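Local coordinates for DNA mimic protein DMP12 (Neisseria meningitidis MC58, PDB 3W1O) that acts as a DNA mimic, interacting with the dimeric histone-like protein HU and partially preventing HU from binding DNA, at residues A[52-57]-A[66-71]; A[57-62]-A[84-89]; A[78-83]-A[113-118]. All coordinates share one frame; numbering follows the deposited sequence.

Overall arrangement
Contacts 1 and 2 join helix 53-61 to a loop and to helix 77-88; contact 3 sets helix 77-88 against strand 115-118. Contacts 1 and 2 share V57 and lie at successive places on helix 53-61, with centres 11 Å apart. Contacts 2 and 3 both use helix 77-88, and their centres are 10 Å apart. I60 of contact 2 packs on V83 of contact 3, with I60 CB to V83 CG2 at 3.6 Å. Contacts 1 and 3 are 14 Å apart between centres. V57, at the end of segment 52-57, touches contact 3, its CG1 being 4.0 Å from F117 CE2. Contact 3 is buried, whereas contact 2 is at the surface. A magnesium ion is about 6 Å from the side chain of K113 in contact 3.

Contact 1: residues A[52-57]-A[66-71]; sequences GLWRLV and FGPSEG
W54 and P68 carry this contact, with G67 beside them. The proline lies over one face of the indole. Its CD atom is 3.7 Å from the centroid of the five-membered ring and only 15° off the ring normal, which makes this a CH-pi contact. The nearest atom of the indole is CD1, with W54 CD1 to P68 CD at 3.6 Å. The two side chains cross at about a right angle, and P68 CD is the atom that makes the close approach. The other face of the indole takes CG of L53, the residue just before it in the helix, offset toward the rim on the side of the six-membered ring.

G67 comes in obliquely, with its CA 4.0 Å from W54 CB. The backbones are close here: W54 CA and G67 CA are 5.5 Å apart. G67 has a positive phi of 94°, a conformation that suits glycine.

The contact brings the loop between helix 53-61 and strand 72-75 back against the first turn of that same helix. The turn begins at G52, which ends helix 42-51 in a Schellman motif and is also the N-cap of helix 53-61. Its carbonyl O accepts a bond from L56 N at 3.1 Å.

W54 has CG beside the backbone N and anti to the carbonyl carbon (chi1 -49°), which turns the indole toward the loop. Helix 42-51 also holds the ring: W54 NE1 is hydrogen-bonded to I45 O, and the side chain of I45 touches P68. W64 meets W54 edge-to-face.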
loop_
_atom_site.group_PDB
_atom_site.type_symbol
_atom_site.label_atom_id
_atom_site.label_comp_id
_atom_site.label_asym_id
_atom_site.label_seq_id
_atom_site.Cartn_x
_atom_site.Cartn_y
_atom_site.Cartn_z
ATOM N N GLY A 52 6.885 10.660 -9.120
ATOM C CA GLY A 52 7.380 9.358 -9.550
ATOM C C GLY A 52 7.216 8.206 -8.561
ATOM O O GLY A 52 7.771 7.132 -8.784
ATOM N N LEU A 53 6.410 8.398 -7.510
ATOM C CA LEU A 53 6.174 7.353 -6.532
ATOM C C LEU A 53 5.515 6.084 -7.146
ATOM O O LEU A 53 5.934 4.950 -6.874
ATOM C CB LEU A 53 5.362 7.880 -5.341
ATOM C CG LEU A 53 4.926 6.812 -4.291
ATOM C CD1 LEU A 53 6.186 6.071 -3.654
ATOM C CD2 LEU A 53 4.108 7.417 -3.168
ATOM N N TRP A 54 4.473 6.258 -7.960
ATOM C CA TRP A 54 3.747 5.102 -8.426
ATOM C C TRP A 54 4.580 4.409 -9.475
ATOM O O TRP A 54 4.613 3.169 -9.541
ATOM C CB TRP A 54 2.350 5.472 -8.953
ATOM C CG TRP A 54 1.607 6.358 -7.992
ATOM C CD1 TRP A 54 1.065 7.569 -8.270
ATOM C CD2 TRP A 54 1.387 6.129 -6.591
ATOM N NE1 TRP A 54 0.502 8.123 -7.147
ATOM C CE2 TRP A 54 0.674 7.257 -6.095
ATOM C CE3 TRP A 54 1.695 5.072 -5.712
ATOM C CZ2 TRP A 54 0.273 7.363 -4.778
ATOM C CZ3 TRP A 54 1.283 5.186 -4.379
ATOM C CH2 TRP A 54 0.590 6.318 -3.934
ATOM N N ARG A 55 5.309 5.194 -10.260
ATOM C CA ARG A 55 6.274 4.586 -11.195
ATOM C C ARG A 55 7.315 3.703 -10.475
ATOM O O ARG A 55 7.709 2.643 -10.959
ATOM C CB ARG A 55 6.966 5.710 -12.001
ATOM C CG ARG A 55 6.010 6.309 -13.035
ATOM C CD ARG A 55 6.694 7.398 -13.857
ATOM N NE ARG A 55 6.258 8.733 -13.450
ATOM C CZ ARG A 55 7.078 9.632 -12.932
ATOM N NH1 ARG A 55 8.352 9.319 -12.781
ATOM N NH2 ARG A 55 6.639 10.845 -12.567
ATOM N N LEU A 56 7.756 4.120 -9.302
ATOM C CA LEU A 56 8.679 3.325 -8.522
ATOM C C LEU A 56 8.053 2.018 -8.132
ATOM O O LEU A 56 8.721 0.980 -8.215
ATOM C CB LEU A 56 9.091 4.084 -7.255
ATOM C CG LEU A 56 10.497 4.194 -6.693
ATOM C CD1 LEU A 56 11.624 4.339 -7.756
ATOM C CD2 LEU A 56 10.476 5.413 -5.798
ATOM N N VAL A 57 6.796 2.064 -7.669
ATOM C CA VAL A 57 6.053 0.871 -7.320
ATOM C C VAL A 57 5.890 -0.021 -8.552
ATOM O O VAL A 57 6.124 -1.235 -8.491
ATOM C CB VAL A 57 4.677 1.185 -6.710
ATOM C CG1 VAL A 57 3.949 -0.103 -6.426
ATOM C CG2 VAL A 57 4.841 1.967 -5.408
ATOM N N PHE A 66 0.735 4.392 -14.956
ATOM C CA PHE A 66 0.216 5.764 -15.011
ATOM C C PHE A 66 -0.510 6.170 -13.747
ATOM O O PHE A 66 -1.368 7.053 -13.770
ATOM C CB PHE A 66 -0.678 5.953 -16.222
ATOM C CG PHE A 66 0.056 5.767 -17.532
ATOM C CD1 PHE A 66 1.052 6.667 -17.922
ATOM C CD2 PHE A 66 -0.221 4.663 -18.349
ATOM C CE1 PHE A 66 1.762 6.474 -19.128
ATOM C CE2 PHE A 66 0.461 4.468 -19.552
ATOM C CZ PHE A 66 1.458 5.365 -19.933
ATOM N N GLY A 67 -0.153 5.519 -12.651
ATOM C CA GLY A 67 -0.783 5.786 -11.387
ATOM C C GLY A 67 -1.941 4.854 -11.113
ATOM O O GLY A 67 -2.312 4.043 -11.940
ATOM N N PRO A 68 -2.507 4.961 -9.921
ATOM C CA PRO A 68 -3.570 4.093 -9.490
ATOM C C PRO A 68 -4.868 4.380 -10.246
ATOM O O PRO A 68 -5.053 5.456 -10.861
ATOM C CB PRO A 68 -3.696 4.394 -7.978
ATOM C CG PRO A 68 -3.101 5.744 -7.828
ATOM C CD PRO A 68 -2.079 5.914 -8.886
ATOM N N SER A 69 -5.723 3.371 -10.282
ATOM C CA SER A 69 -7.034 3.474 -10.866
ATOM C C SER A 69 -7.925 2.518 -10.075
ATOM O O SER A 69 -7.434 1.809 -9.201
ATOM C CB SER A 69 -6.988 3.074 -12.353
ATOM O OG SER A 69 -6.532 1.746 -12.510
ATOM N N GLU A 70 -9.218 2.451 -10.398
ATOM C CA GLU A 70 -10.105 1.546 -9.699
ATOM C C GLU A 70 -9.639 0.098 -9.924
ATOM O O GLU A 70 -9.315 -0.296 -11.059
ATOM C CB GLU A 70 -11.517 1.691 -10.233
ATOM C CG GLU A 70 -12.528 0.848 -9.499
ATOM C CD GLU A 70 -13.950 1.281 -9.839
ATOM O OE1 GLU A 70 -14.209 1.539 -11.039
ATOM O OE2 GLU A 70 -14.776 1.411 -8.904
ATOM N N GLY A 71 -9.602 -0.681 -8.853
ATOM C CA GLY A 71 -9.196 -2.085 -8.960
ATOM C C GLY A 71 -8.657 -2.639 -7.660
ATOM O O GLY A 71 -8.753 -1.992 -6.617
#

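Contact 2: residues A[57-62]-A[84-89]; sequences VSEITD and KEKLQN
E59 and I60 sit in the last turns of helix 53-61, and K86 sits near the end of helix 77-88. I60 N and T61 N both bond to V57 O, at 3.0 and 3.1 Å. At D62 the first helix ends, and the chain takes a positive phi of 62°. The second helix runs regularly through Q88, with Q88 N bonded to K84 O at 2.9 Å. No backbone hydrogen bond joins the two segments, so side chains make the contact.

K86 spans the gap. Its chain bends at chi2 (-83°) and is extended beyond, so that NZ reaches E59. The two side chains cross at about a right angle, and the salt bridge forms at their ends. K86 NZ is the donor and E59 OE1 the acceptor. The modelled separation of 2.4 Å is very short, and its exact value is doubtful.

The aliphatic part of the lysine is used as well. K86 CE lies 3.7 Å from I60 CD1, and K86 CG is 3.9 Å from I60 CG1. I60 also packs on S79, A82 and V83 of helix 77-88.

K86 thus plays two parts, apolar along its stem and ionic at its end. The pair sits at the surface, where solvent would probably weaken it. The lysine would also be expected to offset the negative charge of E59 locally, on a protein whose surface electrostatics resemble those of DNA.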
loop_
_atom_site.group_PDB
_atom_site.type_symbol
_atom_site.label_atom_id
_atom_site.label_comp_id
_atom_site.label_asym_id
_atom_site.label_seq_id
_atom_site.Cartn_x
_atom_site.Cartn_y
_atom_site.Cartn_z
ATOM N N VAL A 57 6.796 2.064 -7.669
ATOM C CA VAL A 57 6.053 0.871 -7.320
ATOM C C VAL A 57 5.890 -0.021 -8.552
ATOM O O VAL A 57 6.124 -1.235 -8.491
ATOM C CB VAL A 57 4.677 1.185 -6.710
ATOM C CG1 VAL A 57 3.949 -0.103 -6.426
ATOM C CG2 VAL A 57 4.841 1.967 -5.408
ATOM N N SER A 58 5.587 0.603 -9.685
ATOM C CA SER A 58 5.320 -0.125 -10.922
ATOM C C SER A 58 6.549 -0.901 -11.411
ATOM O O SER A 58 6.419 -1.879 -12.164
ATOM C CB SER A 58 4.910 0.872 -11.989
ATOM O OG SER A 58 6.110 1.405 -12.595
ATOM N N GLU A 59 7.738 -0.469 -11.009
ATOM C CA GLU A 59 8.977 -1.183 -11.377
ATOM C C GLU A 59 8.997 -2.608 -10.851
ATOM O O GLU A 59 9.621 -3.456 -11.461
ATOM C CB GLU A 59 10.201 -0.448 -10.861
ATOM C CG GLU A 59 10.520 0.812 -11.641
ATOM C CD GLU A 59 11.799 1.510 -11.156
ATOM O OE1 GLU A 59 12.695 0.865 -10.541
ATOM O OE2 GLU A 59 11.897 2.724 -11.408
ATOM N N ILE A 60 8.321 -2.861 -9.721
ATOM C CA ILE A 60 8.179 -4.181 -9.168
ATOM C C ILE A 60 6.873 -4.835 -9.602
ATOM O O ILE A 60 6.863 -5.994 -9.950
ATOM C CB ILE A 60 8.223 -4.177 -7.563
ATOM C CG1 ILE A 60 9.495 -3.531 -7.007
ATOM C CG2 ILE A 60 8.011 -5.612 -6.989
ATOM C CD1 ILE A 60 10.880 -3.990 -7.721
ATOM N N THR A 61 5.749 -4.110 -9.572
ATOM C CA THR A 61 4.453 -4.778 -9.725
ATOM C C THR A 61 3.999 -4.823 -11.168
ATOM O O THR A 61 3.103 -5.584 -11.544
ATOM C CB THR A 61 3.383 -4.023 -8.990
ATOM O OG1 THR A 61 3.335 -2.692 -9.534
ATOM C CG2 THR A 61 3.688 -3.956 -7.520
ATOM N N ASP A 62 4.584 -3.958 -11.962
ATOM C CA ASP A 62 4.191 -3.747 -13.358
ATOM C C ASP A 62 2.782 -3.265 -13.523
ATOM O O ASP A 62 2.170 -3.462 -14.568
ATOM C CB ASP A 62 4.433 -4.983 -14.218
ATOM C CG ASP A 62 5.616 -4.790 -15.067
ATOM O OD1 ASP A 62 6.717 -5.222 -14.621
ATOM O OD2 ASP A 62 5.446 -4.093 -16.116
ATOM N N LYS A 84 9.435 -2.353 -0.838
ATOM C CA LYS A 84 9.963 -1.712 0.357
ATOM C C LYS A 84 11.381 -1.186 0.132
ATOM O O LYS A 84 11.714 -0.067 0.538
ATOM C CB LYS A 84 9.925 -2.638 1.548
ATOM C CG LYS A 84 10.495 -1.993 2.783
ATOM C CD LYS A 84 10.135 -2.763 3.996
ATOM C CE LYS A 84 10.806 -4.128 4.013
ATOM N NZ LYS A 84 12.274 -3.992 4.206
ATOM N N GLU A 85 12.220 -2.016 -0.509
ATOM C CA GLU A 85 13.577 -1.608 -0.856
ATOM C C GLU A 85 13.561 -0.381 -1.758
ATOM O O GLU A 85 14.318 0.552 -1.484
ATOM C CB GLU A 85 14.351 -2.742 -1.539
ATOM C CG GLU A 85 15.875 -2.647 -1.366
ATOM C CD GLU A 85 16.296 -2.713 0.113
ATOM O OE1 GLU A 85 15.786 -3.606 0.841
ATOM O OE2 GLU A 85 17.118 -1.868 0.557
ATOM N N LYS A 86 12.742 -0.396 -2.818
ATOM C CA LYS A 86 12.632 0.724 -3.781
ATOM C C LYS A 86 12.297 2.014 -3.009
ATOM O O LYS A 86 12.885 3.087 -3.227
ATOM C CB LYS A 86 11.530 0.500 -4.821
ATOM C CG LYS A 86 11.764 -0.538 -5.894
ATOM C CD LYS A 86 12.585 0.017 -7.034
ATOM C CE LYS A 86 13.141 -1.121 -7.879
ATOM N NZ LYS A 86 13.940 -0.525 -8.994
ATOM N N LEU A 87 11.329 1.908 -2.112
ATOM C CA LEU A 87 10.925 3.119 -1.386
ATOM C C LEU A 87 11.978 3.622 -0.396
ATOM O O LEU A 87 12.161 4.828 -0.258
ATOM C CB LEU A 87 9.599 2.904 -0.668
ATOM C CG LEU A 87 8.395 2.549 -1.543
ATOM C CD1 LEU A 87 7.115 2.480 -0.719
ATOM C CD2 LEU A 87 8.217 3.553 -2.604
ATOM N N GLN A 88 12.592 2.698 0.338
ATOM C CA GLN A 88 13.629 3.046 1.330
ATOM C C GLN A 88 14.830 3.715 0.670
ATOM O O GLN A 88 15.470 4.559 1.270
ATOM C CB GLN A 88 14.084 1.792 2.082
ATOM C CG GLN A 88 13.120 1.434 3.182
ATOM C CD GLN A 88 13.434 0.108 3.817
ATOM O OE1 GLN A 88 14.083 -0.751 3.206
ATOM N NE2 GLN A 88 12.977 -0.077 5.034
ATOM N N ASN A 89 15.099 3.347 -0.584
ATOM C CA ASN A 89 16.217 3.915 -1.335
ATOM C C ASN A 89 15.873 5.119 -2.190
ATOM O O ASN A 89 16.761 5.645 -2.866
ATOM C CB ASN A 89 16.925 2.830 -2.194
ATOM C CG ASN A 89 17.608 1.778 -1.344
ATOM O OD1 ASN A 89 17.589 0.596 -1.679
ATOM N ND2 ASN A 89 18.204 2.194 -0.234
#

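Contact 3: residues A[78-83]-A[113-118]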
loop_
_atom_site.group_PDB
_atom_site.type_symbol
_atom_site.label_atom_id
_atom_site.label_comp_id
_atom_site.label_asym_id
_atom_site.label_seq_id
_atom_site.Cartn_x
_atom_site.Cartn_y
_atom_site.Cartn_z
ATOM N N GLU A 78 7.557 -11.580 -1.613
ATOM C CA GLU A 78 8.651 -11.216 -2.521
ATOM C C GLU A 78 8.525 -9.775 -3.017
ATOM O O GLU A 78 9.482 -9.005 -2.982
ATOM C CB GLU A 78 8.686 -12.130 -3.758
ATOM C CG GLU A 78 9.973 -11.962 -4.572
ATOM C CD GLU A 78 10.005 -12.801 -5.862
ATOM O OE1 GLU A 78 9.172 -13.726 -6.010
ATOM O OE2 GLU A 78 10.869 -12.529 -6.726
ATOM N N SER A 79 7.331 -9.437 -3.508
ATOM C CA SER A 79 7.097 -8.110 -4.041
ATOM C C SER A 79 7.063 -7.053 -2.914
ATOM O O SER A 79 7.521 -5.916 -3.130
ATOM C CB SER A 79 5.785 -8.094 -4.823
ATOM O OG SER A 79 5.916 -8.867 -6.025
ATOM N N ILE A 80 6.533 -7.425 -1.760
ATOM C CA ILE A 80 6.511 -6.512 -0.581
ATOM C C ILE A 80 7.932 -6.040 -0.252
ATOM O O ILE A 80 8.189 -4.839 -0.077
ATOM C CB ILE A 80 5.830 -7.135 0.660
ATOM C CG1 ILE A 80 4.318 -7.294 0.426
ATOM C CG2 ILE A 80 6.010 -6.259 1.941
ATOM C CD1 ILE A 80 3.638 -8.252 1.420
ATOM N N LEU A 81 8.856 -7.001 -0.180
ATOM C CA LEU A 81 10.236 -6.685 0.131
ATOM C C LEU A 81 10.850 -5.853 -0.961
ATOM O O LEU A 81 11.570 -4.921 -0.673
ATOM C CB LEU A 81 11.060 -7.967 0.321
ATOM C CG LEU A 81 10.765 -8.665 1.634
ATOM C CD1 LEU A 81 11.268 -10.117 1.612
ATOM C CD2 LEU A 81 11.378 -7.869 2.793
ATOM N N ALA A 82 10.594 -6.211 -2.219
ATOM C CA ALA A 82 11.152 -5.475 -3.369
ATOM C C ALA A 82 10.633 -4.013 -3.411
ATOM O O ALA A 82 11.394 -3.098 -3.687
ATOM C CB ALA A 82 10.805 -6.175 -4.659
ATOM N N VAL A 83 9.341 -3.815 -3.165
ATOM C CA VAL A 83 8.788 -2.447 -3.168
ATOM C C VAL A 83 9.354 -1.686 -1.987
ATOM O O VAL A 83 9.746 -0.499 -2.117
ATOM C CB VAL A 83 7.231 -2.453 -3.124
ATOM C CG1 VAL A 83 6.676 -1.011 -2.921
ATOM C CG2 VAL A 83 6.706 -2.992 -4.472
ATOM N N LYS A 113 1.469 -11.203 6.249
ATOM C CA LYS A 113 0.153 -10.776 5.714
ATOM C C LYS A 113 0.344 -10.441 4.229
ATOM O O LYS A 113 1.422 -10.012 3.777
ATOM C CB LYS A 113 -0.376 -9.526 6.470
ATOM C CG LYS A 113 -0.560 -9.624 8.008
ATOM C CD LYS A 113 -1.657 -10.622 8.401
ATOM C CE LYS A 113 -1.993 -10.559 9.871
ATOM N NZ LYS A 113 -3.391 -11.068 10.153
ATOM N N THR A 114 -0.713 -10.616 3.436
ATOM C CA THR A 114 -0.698 -10.089 2.072
ATOM C C THR A 114 -1.025 -8.611 2.169
ATOM O O THR A 114 -1.731 -8.192 3.051
ATOM C CB THR A 114 -1.677 -10.869 1.151
ATOM O OG1 THR A 114 -0.993 -12.065 0.745
ATOM C CG2 THR A 114 -2.043 -10.105 -0.106
ATOM N N VAL A 115 -0.405 -7.845 1.316
ATOM C CA VAL A 115 -0.704 -6.405 1.220
ATOM C C VAL A 115 -1.701 -6.188 0.101
ATOM O O VAL A 115 -1.525 -6.723 -0.987
ATOM C CB VAL A 115 0.585 -5.628 1.009
ATOM C CG1 VAL A 115 0.311 -4.193 0.592
ATOM C CG2 VAL A 115 1.366 -5.608 2.332
ATOM N N ILE A 116 -2.750 -5.418 0.355
ATOM C CA ILE A 116 -3.742 -5.107 -0.687
ATOM C C ILE A 116 -3.660 -3.651 -1.105
ATOM O O ILE A 116 -3.491 -2.761 -0.247
ATOM C CB ILE A 116 -5.129 -5.365 -0.106
ATOM C CG1 ILE A 116 -5.233 -6.883 0.196
ATOM C CG2 ILE A 116 -6.228 -4.886 -1.061
ATOM C CD1 ILE A 116 -6.402 -7.223 1.007
ATOM N N PHE A 117 -3.744 -3.410 -2.412
ATOM C CA PHE A 117 -4.013 -2.056 -2.867
ATOM C C PHE A 117 -5.459 -2.080 -3.343
ATOM O O PHE A 117 -5.800 -2.891 -4.196
ATOM C CB PHE A 117 -3.122 -1.641 -4.053
ATOM C CG PHE A 117 -1.628 -1.651 -3.800
ATOM C CD1 PHE A 117 -1.080 -1.837 -2.531
ATOM C CD2 PHE A 117 -0.767 -1.423 -4.847
ATOM C CE1 PHE A 117 0.335 -1.848 -2.340
ATOM C CE2 PHE A 117 0.647 -1.424 -4.654
ATOM C CZ PHE A 117 1.168 -1.637 -3.400
ATOM N N HIS A 118 -6.289 -1.189 -2.834
ATOM C CA HIS A 118 -7.722 -1.179 -3.250
ATOM C C HIS A 118 -8.167 0.238 -3.607
ATOM O O HIS A 118 -7.885 1.160 -2.863
ATOM C CB HIS A 118 -8.619 -1.734 -2.160
ATOM C CG HIS A 118 -10.083 -1.526 -2.446
ATOM N ND1 HIS A 118 -10.795 -2.348 -3.300
ATOM C CD2 HIS A 118 -10.935 -0.528 -2.081
ATOM C CE1 HIS A 118 -12.040 -1.895 -3.405
ATOM N NE2 HIS A 118 -12.151 -0.792 -2.679
#
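The apolar part of the contact is I80 against V115. I80 CD1 lies 3.6 Å from V115 CG2, and I80 CG1 is 3.9 Å from the same methyl. The two side chains meet at a slant. I80 is extended at chi2 (164°), which carries CD1 out from the helix to the strand. V115 has CG1 anti to the backbone N (chi1 167°), and its other branch, CG2, does the touching.

A second contact is between side chain and backbone. I80 CD1 also rests 3.7 Å from K113 O, so one methyl touches both the strand and the chain leading into it.

Here helix 77-88 packs on one face of a four-stranded antiparallel sheet. Strand 115-118 is an inner strand, between 7-10 and 72-75. Its side chains alternate: V115 and F117 face helices 96-111 and 53-61, while I116 and H118 face helix 21-30. I75 of the neighbouring strand and L105 and I109 of helix 96-111 also touch I80.

No hydrogen bond crosses between the segments. Within the helix, A82 N bonds to E78 O at 3.1 Å, and V83 N bonds to S79 O at 2.8 Å. The K113 side chain leads away from the helix, and its NZ is hydrogen-bonded to K13 O.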